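Local coordinates for malonate decarboxylase subunit alpha (Acinetobacter baumannii ATCC 17978, PDB 6MPR), which probably serves as the acyl-carrier-protein transferase subunit of malonate decarboxylase, the enzyme complex that releases carbon dioxide from malonate, at residues A[211-216]-A[345-350]; A[316-321]-A[335-340]. One frame throughout, in Å; residues are numbered along the deposited sequence.

The two contacts have their centres about 14 Å apart and lie on the same side of the chain's centre. Residues 211-216 come first, before strand 221-224 of the parallel sheet; then 316-321, on the edge strand 317-319 of the mixed sheet; then 335-340 and 345-350, from the loop after helix 328-332 up to the start of helix 350-359. That one loop first lines the edge strand in interaction 2, then crosses to the part of the chain that carries the parallel sheet in interaction 1. Probable hydrogen bonds from Arg347 N to Phe339 O and from Asn349 N to Cys320 O tie the contacts together, and both touch the second subunit.

Interaction 1 of 2, residues A[211-216]-A[345-350]; sequences RVDIPA and ALRSNR
Two kinds of bond join Arg211 and Asp213 to residues 345-347: arginine-to-carbonyl hydrogen bonds and salt bridges to the carboxylate of Asp213. In the first group, the side chain of Arg211, extended from CG to NE, reaches across to the backbone of the other segment. Its NH2 gives a nearly straight bond to Leu346 O (2.9 Å, 177°), with the oxygen in the guanidinium plane. The bond from Arg211 NH1 to Ala345 O, also 2.9 Å, is more bent, and the nitrogen stands above that carbonyl's plane. The same NH1 also makes a salt bridge with Asp343.

The second group centres on Asp213 OD1, which accepts from two arginines. Arg211 NE meets it on the syn side at 2.9 Å, and Arg347 NH1 on the anti side at 2.9 Å. The chain of Arg347 bends at chi2 (94°), which swings CD to within 3.7 Å of Asp213 OD1. The guanidinium and carboxylate planes of this pair lie 25° apart. The carboxylate sits between two like charges and probably offsets their repulsion. Its other oxygen, OD2, takes the backbone N-H groups of Thr174 and Gly175.

Asp213 and Ile214 both bond to the backbone of Ile172, a classic beta bulge against strand 172-173. The salt-bridge network is built onto that bulge and runs on into the dimer interface: Arg347 NE makes a salt bridge with Glu186 of the second subunit, whose Phe190 packs on both arginines.

Water and packing complete the contact. Water 1 donates to Asp213 O and accepts from Arg347 NH2 (3.0 Å), giving a bridge alongside the direct salt link. Arg211 NH2 also packs against Arg347 CB at 3.4 Å.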
# COMPACT_ATOMS: atom_id res chain seq x y z
N ARG A 211 -25.55 6.36 -1.46
CA ARG A 211 -24.99 5.06 -1.77
C ARG A 211 -24.59 4.41 -0.46
O ARG A 211 -24.54 5.07 0.59
CB ARG A 211 -23.78 5.18 -2.71
CG ARG A 211 -22.64 5.98 -2.09
CD ARG A 211 -21.44 6.09 -3.05
NE ARG A 211 -20.30 6.71 -2.40
CZ ARG A 211 -19.81 7.91 -2.69
NH1 ARG A 211 -20.37 8.64 -3.66
NH2 ARG A 211 -18.75 8.36 -2.02
N VAL A 212 -24.25 3.13 -0.52
CA VAL A 212 -23.70 2.40 0.62
C VAL A 212 -22.19 2.38 0.47
O VAL A 212 -21.66 1.79 -0.47
CB VAL A 212 -24.26 0.97 0.72
CG1 VAL A 212 -23.64 0.26 1.91
CG2 VAL A 212 -25.80 0.99 0.85
N ASP A 213 -21.50 3.03 1.41
CA ASP A 213 -20.04 2.99 1.46
C ASP A 213 -19.52 1.95 2.43
O ASP A 213 -18.44 1.39 2.20
CB ASP A 213 -19.50 4.36 1.86
CG ASP A 213 -19.66 5.40 0.77
OD1 ASP A 213 -19.08 5.19 -0.30
OD2 ASP A 213 -20.35 6.42 0.98
N ILE A 214 -20.25 1.70 3.51
CA ILE A 214 -19.90 0.67 4.48
C ILE A 214 -21.14 -0.21 4.61
O ILE A 214 -22.19 0.27 5.05
CB ILE A 214 -19.53 1.25 5.86
CG1 ILE A 214 -18.40 2.28 5.77
CG2 ILE A 214 -19.18 0.12 6.83
CD1 ILE A 214 -17.07 1.70 5.35
N PRO A 215 -21.07 -1.49 4.25
CA PRO A 215 -22.26 -2.36 4.36
C PRO A 215 -22.68 -2.61 5.80
O PRO A 215 -21.86 -2.65 6.72
CB PRO A 215 -21.81 -3.68 3.70
CG PRO A 215 -20.50 -3.39 3.03
CD PRO A 215 -19.89 -2.21 3.74
N ALA A 216 -23.99 -2.82 5.96
CA ALA A 216 -24.59 -3.08 7.27
C ALA A 216 -23.89 -4.22 8.01
O ALA A 216 -23.77 -4.20 9.24
CB ALA A 216 -26.07 -3.39 7.08
N ALA A 345 -21.65 12.13 -5.97
CA ALA A 345 -20.71 12.70 -5.01
C ALA A 345 -19.34 12.01 -5.02
O ALA A 345 -19.23 10.81 -5.29
CB ALA A 345 -21.30 12.63 -3.60
N LEU A 346 -18.31 12.79 -4.69
CA LEU A 346 -16.95 12.29 -4.53
C LEU A 346 -16.91 11.03 -3.67
O LEU A 346 -17.64 10.90 -2.69
CB LEU A 346 -16.08 13.37 -3.87
CG LEU A 346 -14.63 13.06 -3.49
CD1 LEU A 346 -13.77 12.81 -4.74
CD2 LEU A 346 -14.00 14.17 -2.60
N ARG A 347 -16.01 10.10 -4.04
CA ARG A 347 -15.62 8.97 -3.20
C ARG A 347 -14.12 9.10 -2.95
O ARG A 347 -13.31 8.76 -3.81
CB ARG A 347 -15.97 7.63 -3.86
CG ARG A 347 -15.24 6.40 -3.34
CD ARG A 347 -15.98 5.63 -2.24
NE ARG A 347 -15.22 4.41 -1.90
CZ ARG A 347 -15.55 3.53 -0.95
NH1 ARG A 347 -16.64 3.69 -0.21
NH2 ARG A 347 -14.76 2.48 -0.75
N SER A 348 -13.76 9.65 -1.79
CA SER A 348 -12.37 9.60 -1.38
C SER A 348 -12.06 8.22 -0.83
O SER A 348 -12.95 7.43 -0.51
CB SER A 348 -12.09 10.66 -0.32
OG SER A 348 -13.01 10.54 0.73
N ASN A 349 -10.77 7.93 -0.73
CA ASN A 349 -10.34 6.66 -0.17
C ASN A 349 -8.87 6.85 0.20
O ASN A 349 -8.01 6.76 -0.67
CB ASN A 349 -10.54 5.54 -1.19
CG ASN A 349 -10.20 4.17 -0.65
OD1 ASN A 349 -9.31 4.01 0.18
ND2 ASN A 349 -10.91 3.15 -1.15
N ARG A 350 -8.60 7.14 1.48
CA ARG A 350 -7.24 7.51 1.85
C ARG A 350 -6.27 6.35 1.65
O ARG A 350 -5.14 6.56 1.18
CB ARG A 350 -7.18 8.05 3.29
CG ARG A 350 -5.73 8.34 3.77
CD ARG A 350 -5.67 9.31 4.95
NE ARG A 350 -5.86 10.69 4.51
CZ ARG A 350 -6.93 11.44 4.77
NH1 ARG A 350 -7.92 10.97 5.50
NH2 ARG A 350 -7.00 12.69 4.30
O HOH W 1 -15.95 0.61 1.22

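Interaction 2 of 2, residues A[316-321]-A[335-340]; sequences ESVHCF and PDVFFT
Val318 and His319 of the strand pack against three successive residues, Val337, Phe338 and Phe339, and here the contact is tight. Val318 CB lies 3.8 Å from Phe338 CE1, the two side chains running side by side, while its CG2 meets Val337 CG1. Beyond it, Cys320 SG comes to the edge of the Phe338 ring, 4.0 Å from CD1, in a sulfur-aromatic contact. His319 and Phe339 make a T-shaped pair with planes at 75°. CG of His319 is anti to the backbone N (chi1 -168°), beside the carbonyl carbon. CD2, at the imidazole edge, lies over the phenylalanine face, toward its rim.

Strand 317-319 is an edge strand of its mixed sheet within the chain, with 297-299 as its parallel neighbour. Segment 335-340 runs beside it roughly parallel, joined by one direct hydrogen bond, Val318 N to Val337 O (3.0 Å).

Elsewhere single waters bridge the backbones. Water 3 donates to Val318 O and accepts from Phe339 N, at 2.6 and 2.9 Å. At the looser, partly exposed end, water 2 donates to both Glu316 O and Asp336 O, while the Asp336 carboxylate turns to backbone N-H groups of Lys22 and Arg23 of the second subunit.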
# COMPACT_ATOMS: atom_id res chain seq x y z
N GLU A 316 -6.01 16.04 -15.75
CA GLU A 316 -6.82 15.01 -16.38
C GLU A 316 -7.54 14.12 -15.38
O GLU A 316 -8.66 13.66 -15.67
CB GLU A 316 -5.96 14.17 -17.32
CG GLU A 316 -5.59 15.04 -18.53
CD GLU A 316 -4.61 14.40 -19.49
OE1 GLU A 316 -4.05 15.15 -20.32
OE2 GLU A 316 -4.39 13.17 -19.42
N SER A 317 -6.95 13.88 -14.22
CA SER A 317 -7.55 12.99 -13.24
C SER A 317 -7.03 13.36 -11.86
O SER A 317 -5.87 13.74 -11.69
CB SER A 317 -7.21 11.53 -13.56
OG SER A 317 -5.83 11.26 -13.35
N VAL A 318 -7.91 13.25 -10.87
CA VAL A 318 -7.54 13.42 -9.47
C VAL A 318 -8.22 12.33 -8.68
O VAL A 318 -9.45 12.20 -8.74
CB VAL A 318 -7.96 14.79 -8.92
CG1 VAL A 318 -7.53 14.94 -7.45
CG2 VAL A 318 -7.40 15.91 -9.75
N HIS A 319 -7.44 11.54 -7.95
CA HIS A 319 -7.94 10.65 -6.91
C HIS A 319 -7.63 11.27 -5.55
O HIS A 319 -6.54 11.81 -5.35
CB HIS A 319 -7.31 9.26 -7.01
CG HIS A 319 -8.00 8.26 -6.15
ND1 HIS A 319 -7.56 7.94 -4.88
CD2 HIS A 319 -9.16 7.58 -6.33
CE1 HIS A 319 -8.39 7.07 -4.34
NE2 HIS A 319 -9.37 6.84 -5.19
N CYS A 320 -8.59 11.19 -4.61
CA CYS A 320 -8.57 12.02 -3.40
C CYS A 320 -8.46 11.18 -2.14
O CYS A 320 -9.12 10.14 -2.02
CB CYS A 320 -9.85 12.85 -3.29
SG CYS A 320 -10.10 14.04 -4.61
N PHE A 321 -7.65 11.67 -1.18
CA PHE A 321 -7.60 11.08 0.16
C PHE A 321 -8.85 11.42 0.97
O PHE A 321 -9.25 10.63 1.83
CB PHE A 321 -6.38 11.60 0.92
CG PHE A 321 -5.10 11.62 0.13
CD1 PHE A 321 -4.30 10.49 0.06
CD2 PHE A 321 -4.69 12.78 -0.51
CE1 PHE A 321 -3.10 10.52 -0.64
CE2 PHE A 321 -3.50 12.82 -1.21
CZ PHE A 321 -2.71 11.69 -1.29
N PRO A 335 -17.09 15.50 -13.03
CA PRO A 335 -16.90 14.05 -12.87
C PRO A 335 -15.95 13.46 -13.89
O PRO A 335 -15.48 12.34 -13.67
CB PRO A 335 -18.31 13.49 -13.03
CG PRO A 335 -18.99 14.46 -13.93
CD PRO A 335 -18.44 15.82 -13.54
N ASP A 336 -15.64 14.16 -14.99
CA ASP A 336 -14.60 13.63 -15.89
C ASP A 336 -13.23 13.59 -15.23
O ASP A 336 -12.38 12.78 -15.62
CB ASP A 336 -14.54 14.45 -17.18
CG ASP A 336 -15.63 14.06 -18.16
OD1 ASP A 336 -16.21 12.97 -17.97
OD2 ASP A 336 -15.92 14.82 -19.12
N VAL A 337 -13.00 14.43 -14.23
CA VAL A 337 -11.70 14.57 -13.58
C VAL A 337 -11.62 13.78 -12.29
O VAL A 337 -10.64 13.08 -12.05
CB VAL A 337 -11.39 16.07 -13.34
CG1 VAL A 337 -10.10 16.22 -12.55
CG2 VAL A 337 -11.31 16.77 -14.69
N PHE A 338 -12.65 13.87 -11.45
CA PHE A 338 -12.67 13.28 -10.12
C PHE A 338 -13.35 11.91 -10.13
O PHE A 338 -14.01 11.52 -11.10
CB PHE A 338 -13.38 14.21 -9.12
CG PHE A 338 -12.66 15.53 -8.90
CD1 PHE A 338 -11.62 15.61 -7.99
CD2 PHE A 338 -13.01 16.66 -9.62
CE1 PHE A 338 -10.93 16.80 -7.79
CE2 PHE A 338 -12.31 17.87 -9.43
CZ PHE A 338 -11.27 17.93 -8.51
N PHE A 339 -13.20 11.17 -9.02
CA PHE A 339 -13.87 9.89 -8.85
C PHE A 339 -15.17 10.13 -8.08
O PHE A 339 -15.15 10.47 -6.89
CB PHE A 339 -12.96 8.89 -8.13
CG PHE A 339 -11.82 8.38 -9.00
CD1 PHE A 339 -10.67 9.15 -9.17
CD2 PHE A 339 -11.93 7.16 -9.67
CE1 PHE A 339 -9.63 8.70 -9.99
CE2 PHE A 339 -10.88 6.70 -10.48
CZ PHE A 339 -9.73 7.47 -10.63
N THR A 340 -16.30 9.95 -8.75
CA THR A 340 -17.60 10.26 -8.17
C THR A 340 -18.52 9.06 -8.35
O THR A 340 -18.40 8.30 -9.31
CB THR A 340 -18.24 11.49 -8.83
OG1 THR A 340 -18.47 11.23 -10.21
CG2 THR A 340 -17.34 12.72 -8.66
O HOH W 2 -10.05 11.34 -15.24
O HOH W 3 -11.42 12.18 -7.01